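Local coordinates for uncharacterized protein (Klebsiella pneumoniae, PDB 2A2L) that is of unknown function but belongs to the HbpS-like family, named for a haem-degrading protein, and assembles from several copies of one chain, at residues Phe37-Ile49 with Ile62-Lys74. Residues are numbered along the deposited sequence; the frame is centred on the assembly and turned at random.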
loop_
_atom_site.group_PDB
_atom_site.type_symbol
_atom_site.label_atom_id
_atom_site.label_comp_id
_atom_site.label_asym_id
_atom_site.label_seq_id
_atom_site.Cartn_x
_atom_site.Cartn_y
_atom_site.Cartn_z
ATOM N N PHE A 37 -23.633 -4.610 7.123
ATOM C CA PHE A 37 -24.320 -4.666 5.824
ATOM C C PHE A 37 -23.757 -3.603 4.910
ATOM O O PHE A 37 -23.562 -2.448 5.321
ATOM C CB PHE A 37 -25.824 -4.422 5.977
ATOM C CG PHE A 37 -26.616 -4.514 4.673
ATOM C CD1 PHE A 37 -26.623 -5.704 3.916
ATOM C CD2 PHE A 37 -27.386 -3.426 4.229
ATOM C CE1 PHE A 37 -27.361 -5.814 2.716
ATOM C CE2 PHE A 37 -28.150 -3.507 3.029
ATOM C CZ PHE A 37 -28.142 -4.708 2.271
ATOM N N SER A 38 -23.494 -3.990 3.669
ATOM C CA SER A 38 -23.024 -3.032 2.674
ATOM C C SER A 38 -23.806 -3.174 1.404
ATOM O O SER A 38 -24.311 -4.252 1.134
ATOM C CB SER A 38 -21.545 -3.191 2.421
ATOM O OG SER A 38 -20.859 -3.139 3.650
ATOM N N VAL A 39 -23.935 -2.066 0.666
ATOM C CA VAL A 39 -24.513 -2.044 -0.676
ATOM C C VAL A 39 -23.664 -1.152 -1.543
ATOM O O VAL A 39 -23.353 -0.028 -1.168
ATOM C CB VAL A 39 -25.971 -1.455 -0.745
ATOM C CG1 VAL A 39 -26.530 -1.573 -2.193
ATOM C CG2 VAL A 39 -26.911 -2.148 0.217
ATOM N N VAL A 40 -23.303 -1.652 -2.717
ATOM C CA VAL A 40 -22.613 -0.841 -3.716
ATOM C C VAL A 40 -23.562 -0.561 -4.871
ATOM O O VAL A 40 -24.442 -1.378 -5.178
ATOM C CB VAL A 40 -21.315 -1.528 -4.216
ATOM C CG1 VAL A 40 -20.276 -1.594 -3.067
ATOM C CG2 VAL A 40 -21.604 -2.943 -4.769
ATOM N N ASP A 41 -23.402 0.598 -5.502
ATOM C CA ASP A 41 -24.138 0.857 -6.741
ATOM C C ASP A 41 -23.575 0.087 -7.957
ATOM O O ASP A 41 -22.645 -0.728 -7.816
ATOM C CB ASP A 41 -24.283 2.359 -6.994
ATOM C CG ASP A 41 -22.993 3.031 -7.451
ATOM O OD1 ASP A 41 -22.087 2.345 -7.971
ATOM O OD2 ASP A 41 -22.916 4.279 -7.341
ATOM N N ARG A 42 -24.142 0.360 -9.134
ATOM C CA ARG A 42 -23.887 -0.397 -10.382
ATOM C C ARG A 42 -22.421 -0.401 -10.882
ATOM O O ARG A 42 -21.974 -1.332 -11.579
ATOM C CB ARG A 42 -24.813 0.159 -11.464
ATOM C CG ARG A 42 -24.683 -0.422 -12.851
ATOM C CD ARG A 42 -23.765 0.406 -13.739
ATOM N NE ARG A 42 -23.080 -0.457 -14.693
ATOM C CZ ARG A 42 -23.618 -1.553 -15.205
ATOM N NH1 ARG A 42 -24.846 -1.912 -14.877
ATOM N NH2 ARG A 42 -22.925 -2.299 -16.057
ATOM N N GLY A 43 -21.690 0.654 -10.544
ATOM C CA GLY A 43 -20.253 0.700 -10.821
ATOM C C GLY A 43 -19.379 0.082 -9.739
ATOM O O GLY A 43 -18.165 0.109 -9.837
ATOM N N GLY A 44 -19.989 -0.478 -8.710
ATOM C CA GLY A 44 -19.225 -1.033 -7.612
ATOM C C GLY A 44 -18.968 -0.039 -6.509
ATOM O O GLY A 44 -18.196 -0.312 -5.580
ATOM N N ASN A 45 -19.629 1.113 -6.585
ATOM C CA ASN A 45 -19.333 2.210 -5.681
ATOM C C ASN A 45 -20.192 2.249 -4.433
ATOM O O ASN A 45 -21.407 2.119 -4.507
ATOM C CB ASN A 45 -19.385 3.539 -6.431
ATOM C CG ASN A 45 -18.318 3.623 -7.494
ATOM O OD1 ASN A 45 -17.127 3.416 -7.215
ATOM N ND2 ASN A 45 -18.729 3.897 -8.724
ATOM N N THR A 46 -19.525 2.446 -3.298
ATOM C CA THR A 46 -20.119 2.370 -2.003
ATOM C C THR A 46 -21.329 3.289 -1.960
ATOM O O THR A 46 -21.206 4.484 -2.209
ATOM C CB THR A 46 -19.107 2.806 -0.945
ATOM O OG1 THR A 46 -17.846 2.206 -1.228
ATOM C CG2 THR A 46 -19.547 2.402 0.431
ATOM N N LEU A 47 -22.498 2.719 -1.688
ATOM C CA LEU A 47 -23.675 3.519 -1.355
ATOM C C LEU A 47 -23.800 3.531 0.152
ATOM O O LEU A 47 -23.832 4.587 0.756
ATOM C CB LEU A 47 -24.949 2.914 -1.966
ATOM C CG LEU A 47 -25.205 3.051 -3.461
ATOM C CD1 LEU A 47 -26.437 2.230 -3.876
ATOM C CD2 LEU A 47 -25.386 4.505 -3.825
ATOM N N LEU A 48 -23.859 2.349 0.756
ATOM C CA LEU A 48 -24.083 2.227 2.191
ATOM C C LEU A 48 -23.127 1.218 2.826
ATOM O O LEU A 48 -22.865 0.162 2.249
ATOM C CB LEU A 48 -25.518 1.801 2.461
ATOM C CG LEU A 48 -26.022 1.942 3.896
ATOM C CD1 LEU A 48 -27.415 2.532 3.850
ATOM C CD2 LEU A 48 -26.057 0.587 4.582
ATOM N N ILE A 49 -22.624 1.559 4.017
ATOM C CA ILE A 49 -22.065 0.581 4.969
ATOM C C ILE A 49 -22.644 0.796 6.360
ATOM O O ILE A 49 -22.565 1.893 6.879
ATOM C CB ILE A 49 -20.544 0.719 5.088
ATOM C CG1 ILE A 49 -19.871 0.385 3.770
ATOM C CG2 ILE A 49 -19.997 -0.121 6.255
ATOM C CD1 ILE A 49 -18.367 0.725 3.751
ATOM N N ILE A 62 -14.545 -6.585 4.884
ATOM C CA ILE A 62 -15.146 -7.823 4.379
ATOM C C ILE A 62 -16.518 -7.584 3.757
ATOM O O ILE A 62 -16.753 -7.966 2.618
ATOM C CB ILE A 62 -15.307 -8.909 5.476
ATOM C CG1 ILE A 62 -13.955 -9.305 6.047
ATOM C CG2 ILE A 62 -16.017 -10.137 4.891
ATOM C CD1 ILE A 62 -14.060 -10.016 7.387
ATOM N N SER A 63 -17.417 -6.958 4.507
ATOM C CA SER A 63 -18.793 -6.758 4.038
ATOM C C SER A 63 -18.874 -5.910 2.780
ATOM O O SER A 63 -19.567 -6.282 1.822
ATOM C CB SER A 63 -19.672 -6.165 5.139
ATOM O OG SER A 63 -20.742 -5.429 4.570
ATOM N N LEU A 64 -18.165 -4.778 2.776
ATOM C CA LEU A 64 -17.982 -3.968 1.546
ATOM C C LEU A 64 -17.433 -4.780 0.379
ATOM O O LEU A 64 -17.995 -4.795 -0.709
ATOM C CB LEU A 64 -17.098 -2.738 1.806
ATOM C CG LEU A 64 -16.946 -1.728 0.660
ATOM C CD1 LEU A 64 -18.292 -1.112 0.302
ATOM C CD2 LEU A 64 -15.883 -0.638 0.943
ATOM N N ASN A 65 -16.347 -5.491 0.591
ATOM C CA ASN A 65 -15.749 -6.200 -0.540
ATOM C C ASN A 65 -16.530 -7.376 -1.072
ATOM O O ASN A 65 -16.401 -7.716 -2.238
ATOM C CB ASN A 65 -14.319 -6.585 -0.239
ATOM C CG ASN A 65 -13.478 -5.392 0.020
ATOM O OD1 ASN A 65 -13.607 -4.356 -0.662
ATOM N ND2 ASN A 65 -12.623 -5.498 1.017
ATOM N N LYS A 66 -17.338 -7.986 -0.214
ATOM C CA LYS A 66 -18.307 -8.972 -0.667
ATOM C C LYS A 66 -19.275 -8.330 -1.624
ATOM O O LYS A 66 -19.623 -8.940 -2.607
ATOM C CB LYS A 66 -19.066 -9.608 0.503
ATOM C CG LYS A 66 -18.237 -10.588 1.318
ATOM C CD LYS A 66 -18.974 -11.024 2.573
ATOM C CE LYS A 66 -18.413 -12.314 3.164
ATOM N NZ LYS A 66 -19.182 -12.663 4.399
ATOM N N ALA A 67 -19.691 -7.092 -1.354
ATOM C CA ALA A 67 -20.634 -6.422 -2.252
ATOM C C ALA A 67 -19.920 -6.116 -3.568
ATOM O O ALA A 67 -20.414 -6.436 -4.656
ATOM C CB ALA A 67 -21.212 -5.140 -1.619
ATOM N N TRP A 68 -18.744 -5.507 -3.455
ATOM C CA TRP A 68 -17.956 -5.167 -4.622
ATOM C C TRP A 68 -17.587 -6.400 -5.436
ATOM O O TRP A 68 -17.555 -6.326 -6.664
ATOM C CB TRP A 68 -16.729 -4.341 -4.240
ATOM C CG TRP A 68 -15.861 -3.996 -5.410
ATOM C CD1 TRP A 68 -15.924 -2.861 -6.188
ATOM C CD2 TRP A 68 -14.791 -4.785 -5.938
ATOM N NE1 TRP A 68 -14.966 -2.907 -7.165
ATOM C CE2 TRP A 68 -14.261 -4.080 -7.045
ATOM C CE3 TRP A 68 -14.260 -6.044 -5.617
ATOM C CZ2 TRP A 68 -13.207 -4.576 -7.816
ATOM C CZ3 TRP A 68 -13.217 -6.543 -6.393
ATOM C CH2 TRP A 68 -12.698 -5.803 -7.479
ATOM N N SER A 69 -17.327 -7.523 -4.763
ATOM C CA SER A 69 -17.055 -8.780 -5.453
ATOM C C SER A 69 -18.289 -9.340 -6.151
ATOM O O SER A 69 -18.232 -9.749 -7.306
ATOM C CB SER A 69 -16.497 -9.821 -4.483
ATOM O OG SER A 69 -15.176 -9.512 -4.090
ATOM N N ALA A 70 -19.406 -9.355 -5.434
ATOM C CA ALA A 70 -20.682 -9.751 -6.003
ATOM C C ALA A 70 -21.118 -8.940 -7.242
ATOM O O ALA A 70 -21.691 -9.493 -8.189
ATOM C CB ALA A 70 -21.741 -9.716 -4.949
ATOM N N CYS A 71 -20.847 -7.638 -7.230
ATOM C CA CYS A 71 -21.187 -6.765 -8.354
ATOM C C CYS A 71 -20.169 -6.936 -9.470
ATOM O O CYS A 71 -20.528 -6.944 -10.633
ATOM C CB CYS A 71 -21.174 -5.294 -7.916
ATOM S SG CYS A 71 -21.555 -4.116 -9.252
ATOM N N SER A 72 -18.893 -7.014 -9.110
ATOM C CA SER A 72 -17.837 -6.968 -10.103
ATOM C C SER A 72 -17.862 -8.275 -10.910
ATOM O O SER A 72 -17.965 -8.226 -12.137
ATOM C CB SER A 72 -16.486 -6.638 -9.444
ATOM O OG SER A 72 -15.381 -6.815 -10.318
ATOM N N LEU A 73 -17.868 -9.426 -10.220
ATOM C CA LEU A 73 -17.892 -10.765 -10.874
ATOM C C LEU A 73 -19.299 -11.305 -11.235
ATOM O O LEU A 73 -19.434 -12.410 -11.765
ATOM C CB LEU A 73 -17.173 -11.811 -10.015
ATOM C CG LEU A 73 -15.749 -11.623 -9.492
ATOM C CD1 LEU A 73 -15.705 -12.077 -8.044
ATOM C CD2 LEU A 73 -14.762 -12.447 -10.300
ATOM N N LYS A 74 -20.323 -10.523 -10.916
ATOM C CA LYS A 74 -21.711 -10.757 -11.342
ATOM C C LYS A 74 -22.322 -12.042 -10.817
ATOM O O LYS A 74 -23.098 -12.690 -11.508
ATOM C CB LYS A 74 -21.862 -10.633 -12.874
ATOM C CG LYS A 74 -21.473 -9.247 -13.417
ATOM C CD LYS A 74 -21.337 -9.213 -14.942
ATOM C CE LYS A 74 -20.322 -8.143 -15.358
ATOM N NZ LYS A 74 -20.448 -7.697 -16.767
HETATM O O HOH W 1 -15.108 -0.667 -9.015
#
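Ser-38 and Leu-64, whose CA atoms are among the nearest pairs, belong to a helix-on-sheet contact in which helix 62-72 runs over strand 37-41 with axes 7.1 Å apart, crossing at -35°. Here Ser-38 OG and Ser-63 OG are modelled 2.5 Å apart, doubtfully short for a hydrogen bond at this resolution, and the donor is not fixed; Ser-63 OG is also hydrogen-bonded to Gly-121 O on strand 116-123. Farther along, Val-40 straddles the helix surface: CG1, anti to the carbonyl carbon (chi1 -67°), lies 3.9 Å from Leu-64 CD1, while CG2, between backbone N and carbonyl carbon, reaches Ala-67 and Cys-71 CB. Leu-64, its CG anti to the backbone N (chi1 -174°), extends beneath both strands of the hairpin; its side chain crosses those of Thr-46 and Ile-49 at about a right angle, with Leu-64 CD1 3.9 Å from Ile-49 CD1. At the turn, Cys-71 SG sits 3.7 Å from Arg-42 O, and Gly-44 O meets the Trp-68 ring edge in plane, 3.5 Å from CD1. Trp-68 NE1 donates to a water 2.9 Å away that also lies near Gly-43 O. Gly-44 N closes the type I turn onto Asp-41 O, and Asp-41 OD1 adds an Asx turn with Gly-43 N and a second bond from Asn-45 N, from opposite faces of the carboxylate; Asp-41 OD2 forms a salt bridge with Arg-51 of a second subunit. The positive phi of Gly-44 calls for glycine, and the nearby Trp-68 edge adds to that demand. The chemistry implies a largely apolar helix-sheet seam, its polar groups gathered towards the serines and the indole N-H with its water.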